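Local coordinates for glycine betaine, L-proline ABC transporter, glycine/betaine/L-proline-binding protein (ProX) (Borrelia burgdorferi, PDB 3TMG) that binds glycine betaine and probably serves as the substrate-binding component of an ABC transporter that takes up betaine and related amines, at residues P184-A187 / F188-D192; A224-V227 / F228-Y232. All blocks are in the same frame, centred on the assembly; numbering follows the deposited sequence.

Interaction 1 (P184-A187 / F188-D192)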
loop_
_atom_site.group_PDB
_atom_site.type_symbol
_atom_site.label_atom_id
_atom_site.label_comp_id
_atom_site.label_asym_id
_atom_site.label_seq_id
_atom_site.Cartn_x
_atom_site.Cartn_y
_atom_site.Cartn_z
ATOM N N PRO A 184 2.461 1.188 -7.137
ATOM C CA PRO A 184 1.479 1.643 -8.113
ATOM C C PRO A 184 0.592 2.754 -7.558
ATOM O O PRO A 184 0.106 2.644 -6.433
ATOM C CB PRO A 184 0.620 0.379 -8.381
ATOM C CG PRO A 184 0.723 -0.400 -7.085
ATOM C CD PRO A 184 2.135 -0.121 -6.558
ATOM N N HIS A 185 0.378 3.811 -8.339
ATOM C CA HIS A 185 -0.556 4.858 -7.923
ATOM C C HIS A 185 -1.021 5.583 -9.159
ATOM O O HIS A 185 -0.201 5.864 -10.067
ATOM C CB HIS A 185 0.085 5.831 -6.907
ATOM C CG HIS A 185 -0.931 6.570 -6.054
ATOM N ND1 HIS A 185 -1.714 7.537 -6.556
ATOM C CD2 HIS A 185 -1.329 6.400 -4.730
ATOM C CE1 HIS A 185 -2.532 8.034 -5.585
ATOM N NE2 HIS A 185 -2.302 7.349 -4.466
ATOM N N TRP A 186 -2.313 5.876 -9.232
ATOM C CA TRP A 186 -2.851 6.672 -10.386
ATOM C C TRP A 186 -2.341 8.116 -10.419
ATOM O O TRP A 186 -2.444 8.798 -11.456
ATOM C CB TRP A 186 -4.400 6.623 -10.402
ATOM C CG TRP A 186 -4.956 7.019 -9.060
ATOM C CD1 TRP A 186 -5.399 6.181 -8.026
ATOM C CD2 TRP A 186 -5.025 8.373 -8.504
ATOM N NE1 TRP A 186 -5.727 6.913 -6.901
ATOM C CE2 TRP A 186 -5.560 8.239 -7.143
ATOM C CE3 TRP A 186 -4.733 9.647 -8.993
ATOM C CZ2 TRP A 186 -5.802 9.328 -6.349
ATOM C CZ3 TRP A 186 -4.944 10.736 -8.157
ATOM C CH2 TRP A 186 -5.475 10.577 -6.860
ATOM N N ALA A 187 -1.739 8.602 -9.322
ATOM C CA ALA A 187 -1.202 9.986 -9.321
ATOM C C ALA A 187 -0.181 10.210 -10.448
ATOM O O ALA A 187 -0.103 11.312 -10.994
ATOM C CB ALA A 187 -0.570 10.337 -7.972
ATOM N N PHE A 188 0.595 9.163 -10.790
ATOM C CA PHE A 188 1.571 9.251 -11.879
ATOM C C PHE A 188 0.947 9.362 -13.261
ATOM O O PHE A 188 1.570 9.890 -14.189
ATOM C CB PHE A 188 2.569 8.062 -11.795
ATOM C CG PHE A 188 3.539 8.232 -10.673
ATOM C CD1 PHE A 188 4.666 9.018 -10.859
ATOM C CD2 PHE A 188 3.303 7.669 -9.421
ATOM C CE1 PHE A 188 5.550 9.239 -9.804
ATOM C CE2 PHE A 188 4.187 7.890 -8.371
ATOM C CZ PHE A 188 5.310 8.677 -8.571
ATOM N N SER A 189 -0.297 8.934 -13.423
ATOM C CA SER A 189 -0.930 9.206 -14.716
ATOM C C SER A 189 -1.819 10.437 -14.732
ATOM O O SER A 189 -1.974 11.067 -15.767
ATOM C CB SER A 189 -1.644 7.976 -15.250
ATOM O OG SER A 189 -2.573 7.562 -14.293
ATOM N N ARG A 190 -2.372 10.816 -13.580
ATOM C CA ARG A 190 -3.265 11.953 -13.505
ATOM C C ARG A 190 -2.455 13.255 -13.465
ATOM O O ARG A 190 -2.880 14.280 -13.985
ATOM C CB ARG A 190 -4.183 11.849 -12.263
ATOM C CG ARG A 190 -5.361 12.815 -12.318
ATOM C CD ARG A 190 -6.326 12.679 -11.138
ATOM N NE ARG A 190 -6.967 11.361 -11.004
ATOM C CZ ARG A 190 -7.705 11.032 -9.938
ATOM N NH1 ARG A 190 -7.872 11.923 -8.968
ATOM N NH2 ARG A 190 -8.272 9.835 -9.826
ATOM N N TYR A 191 -1.303 13.213 -12.791
ATOM C CA TYR A 191 -0.408 14.375 -12.685
ATOM C C TYR A 191 0.911 14.129 -13.410
ATOM O O TYR A 191 1.270 12.999 -13.628
ATOM C CB TYR A 191 -0.117 14.710 -11.222
ATOM C CG TYR A 191 -1.368 14.846 -10.397
ATOM C CD1 TYR A 191 -2.293 15.892 -10.652
ATOM C CD2 TYR A 191 -1.626 13.975 -9.348
ATOM C CE1 TYR A 191 -3.440 16.025 -9.882
ATOM C CE2 TYR A 191 -2.769 14.107 -8.576
ATOM C CZ TYR A 191 -3.676 15.112 -8.866
ATOM O OH TYR A 191 -4.812 15.244 -8.097
ATOM N N ASP A 192 1.606 15.210 -13.772
ATOM C CA ASP A 192 2.933 15.150 -14.328
ATOM C C ASP A 192 3.899 15.337 -13.161
ATOM O O ASP A 192 4.229 16.456 -12.783
ATOM C CB ASP A 192 3.094 16.228 -15.407
ATOM C CG ASP A 192 4.373 16.098 -16.156
ATOM O OD1 ASP A 192 5.124 15.133 -15.911
ATOM O OD2 ASP A 192 4.641 16.965 -16.996
#
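R190 lays its guanidinium flat on the indole of W186 across a single helical turn, 187-190, in the substrate-binding fold of the periplasmic binding protein type. The arginine can be followed outward. Its CB lies 3.6 Å from W186 O, and CD comes 3.8 Å from W186 CZ3. The chain then bends at chi3 (-61°), which folds NE and the tip back over the six-membered ring. CZ lies over the face of that ring, 3.7 Å from its centroid, while the two planes differ by only 17°; this meets the criteria for both stacking and cation-pi contact. NH1 and NH2 continue into salt bridges with D246 and D243 of helix 235-247, so the charge joins the turn to that helix.

In the backbone of the turn, W186 O accepts from both R190 N and S189 N, and H185 CE1 lies over the opposite face of the indole, toward its rim. H185 NE2 is bonded to E160. At the far end, the chain leaves helical geometry at Y191, whose CD2 packs 4.0 Å from A187 CB. H185 caps the start of the turn: its ND1 accepts from A187 N at 3.0 Å, with the N only 1° out of the imidazole plane.

Interaction 2 (A224-V227 / F228-Y232)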
loop_
_atom_site.group_PDB
_atom_site.type_symbol
_atom_site.label_atom_id
_atom_site.label_comp_id
_atom_site.label_asym_id
_atom_site.label_seq_id
_atom_site.Cartn_x
_atom_site.Cartn_y
_atom_site.Cartn_z
ATOM N N ALA A 224 -8.904 -20.955 3.545
ATOM C CA ALA A 224 -8.553 -19.534 3.711
ATOM C C ALA A 224 -7.072 -19.332 3.441
ATOM O O ALA A 224 -6.703 -18.386 2.762
ATOM C CB ALA A 224 -8.916 -18.974 5.092
ATOM N N TYR A 225 -6.235 -20.230 3.965
ATOM C CA TYR A 225 -4.796 -20.231 3.655
ATOM C C TYR A 225 -4.535 -20.243 2.153
ATOM O O TYR A 225 -3.723 -19.452 1.652
ATOM C CB TYR A 225 -4.125 -21.432 4.322
ATOM C CG TYR A 225 -2.640 -21.522 4.079
ATOM C CD1 TYR A 225 -2.139 -22.152 2.939
ATOM C CD2 TYR A 225 -1.733 -20.955 4.972
ATOM C CE1 TYR A 225 -0.761 -22.225 2.696
ATOM C CE2 TYR A 225 -0.358 -21.034 4.751
ATOM C CZ TYR A 225 0.127 -21.676 3.615
ATOM O OH TYR A 225 1.498 -21.752 3.357
ATOM N N TYR A 226 -5.234 -21.121 1.439
ATOM C CA TYR A 226 -5.068 -21.268 -0.004
ATOM C C TYR A 226 -5.337 -19.949 -0.724
ATOM O O TYR A 226 -4.558 -19.562 -1.583
ATOM C CB TYR A 226 -5.997 -22.388 -0.514
ATOM C CG TYR A 226 -5.900 -22.708 -1.989
ATOM C CD1 TYR A 226 -6.374 -21.804 -2.951
ATOM C CD2 TYR A 226 -5.357 -23.945 -2.432
ATOM C CE1 TYR A 226 -6.296 -22.094 -4.300
ATOM C CE2 TYR A 226 -5.294 -24.255 -3.777
ATOM C CZ TYR A 226 -5.779 -23.341 -4.696
ATOM O OH TYR A 226 -5.678 -23.647 -6.036
ATOM N N VAL A 227 -6.411 -19.232 -0.355
ATOM C CA VAL A 227 -6.704 -17.957 -1.004
ATOM C C VAL A 227 -5.580 -16.935 -0.728
ATOM O O VAL A 227 -5.083 -16.279 -1.658
ATOM C CB VAL A 227 -8.066 -17.393 -0.571
ATOM C CG1 VAL A 227 -8.313 -16.042 -1.204
ATOM C CG2 VAL A 227 -9.173 -18.382 -0.935
ATOM N N PHE A 228 -5.169 -16.797 0.533
ATOM C CA PHE A 228 -4.040 -15.917 0.837
ATOM C C PHE A 228 -2.782 -16.310 0.033
ATOM O O PHE A 228 -2.021 -15.435 -0.450
ATOM C CB PHE A 228 -3.723 -15.903 2.348
ATOM C CG PHE A 228 -4.711 -15.094 3.196
ATOM C CD1 PHE A 228 -4.866 -13.718 3.001
ATOM C CD2 PHE A 228 -5.442 -15.703 4.205
ATOM C CE1 PHE A 228 -5.750 -12.969 3.791
ATOM C CE2 PHE A 228 -6.344 -14.963 4.997
ATOM C CZ PHE A 228 -6.482 -13.590 4.801
ATOM N N ASP A 229 -2.575 -17.616 -0.115
ATOM C CA ASP A 229 -1.371 -18.131 -0.785
ATOM C C ASP A 229 -1.416 -17.914 -2.313
ATOM O O ASP A 229 -0.365 -17.806 -2.953
ATOM C CB ASP A 229 -1.227 -19.623 -0.435
ATOM C CG ASP A 229 0.162 -20.184 -0.733
ATOM O OD1 ASP A 229 1.192 -19.473 -0.684
ATOM O OD2 ASP A 229 0.209 -21.371 -1.026
ATOM N N HIS A 230 -2.612 -17.807 -2.894
ATOM C CA HIS A 230 -2.776 -17.680 -4.338
ATOM C C HIS A 230 -3.125 -16.307 -4.834
ATOM O O HIS A 230 -3.023 -16.048 -6.025
ATOM C CB HIS A 230 -3.810 -18.715 -4.874
ATOM C CG HIS A 230 -3.315 -20.144 -4.824
ATOM N ND1 HIS A 230 -3.323 -20.874 -3.688
ATOM C CD2 HIS A 230 -2.788 -20.974 -5.827
ATOM C CE1 HIS A 230 -2.824 -22.111 -3.960
ATOM N NE2 HIS A 230 -2.502 -22.155 -5.262
ATOM N N PHE A 231 -3.512 -15.384 -3.950
ATOM C CA PHE A 231 -3.861 -14.026 -4.368
ATOM C C PHE A 231 -2.650 -13.347 -5.052
ATOM O O PHE A 231 -1.593 -13.229 -4.450
ATOM C CB PHE A 231 -4.293 -13.211 -3.154
ATOM C CG PHE A 231 -4.493 -11.745 -3.446
ATOM C CD1 PHE A 231 -5.457 -11.344 -4.354
ATOM C CD2 PHE A 231 -3.707 -10.778 -2.810
ATOM C CE1 PHE A 231 -5.638 -9.979 -4.624
ATOM C CE2 PHE A 231 -3.880 -9.398 -3.076
ATOM C CZ PHE A 231 -4.838 -9.011 -3.976
ATOM N N TYR A 232 -2.850 -12.850 -6.263
ATOM C CA TYR A 232 -1.779 -12.181 -7.001
ATOM C C TYR A 232 -2.449 -11.288 -8.029
ATOM O O TYR A 232 -3.417 -11.707 -8.692
ATOM C CB TYR A 232 -0.862 -13.209 -7.735
ATOM C CG TYR A 232 0.341 -12.522 -8.317
ATOM C CD1 TYR A 232 0.296 -11.942 -9.608
ATOM C CD2 TYR A 232 1.482 -12.350 -7.533
ATOM C CE1 TYR A 232 1.408 -11.260 -10.114
ATOM C CE2 TYR A 232 2.579 -11.679 -7.999
ATOM C CZ TYR A 232 2.544 -11.144 -9.281
ATOM O OH TYR A 232 3.667 -10.469 -9.659
HETATM O O HOH W 1 2.153 -22.705 0.969
#
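A224-V227 and F228-H230 are successive parts of helix 222-230, with F231 and Y232 running on beyond its end, and their backbone bonds record how it ends. F228 N donates to A224 O with an N-H...O angle of 177°, and D229 N follows to Y225 O. V227 O then takes two donors, F231 N and H230 N; F231 is the first residue to leave helical phi/psi.

Y226 and H230, one turn apart, form a face-to-face stack with centroids 3.6 Å apart and planes at 16°. H230 CE1 sits 3.1 Å above the tyrosine plane, over the ring centre. A bond from H230 ND1 to Y226 O, 2.8 Å long, fixes the ring's rotation, with Y226 O in the imidazole plane at the ring edge. This side-chain-to-backbone bond closes the C-terminal turn of a helix packed, in this type 2 periplasmic binding protein fold, against helix 26-41 and strand 207-214. F39 of helix 26-41 touches A224 and V227.

Y225 and D229 meet obliquely, with CE1 3.9 Å from OD2. CG of Y225 is anti to its own N (chi1 -179°), which carries the phenol toward the D229 carboxylate; a water lying in the phenol plane at its edge is 2.7 Å from Y225 OH and donates to D229 OD2.

Overall arrangement
From the N terminus, strand 179-183 leads into interaction 1, where the short turn of 184-192 bends the chain into strand 193-195. Strands 179-183 and 193-195 both pair with strand 88-105, so this contact closes the connection between them. After strand 207-214 and helix 217-220, interaction 2 closes the end of helix 222-230. The two contacts are in series, neither nested nor crossed; the centres of interactions 1 and 2 lie 29 Å apart and the nearest atoms of interactions 1 and 2 about 11 Å apart. Side chains of both touch strand 88-105. Interaction 1 also reaches helices 160-172 and 235-247, with the H185 side chain about 7 Å from bound trimethyl glycine, whereas interaction 2 adjoins helix 26-41 and lies away from the annotated sites.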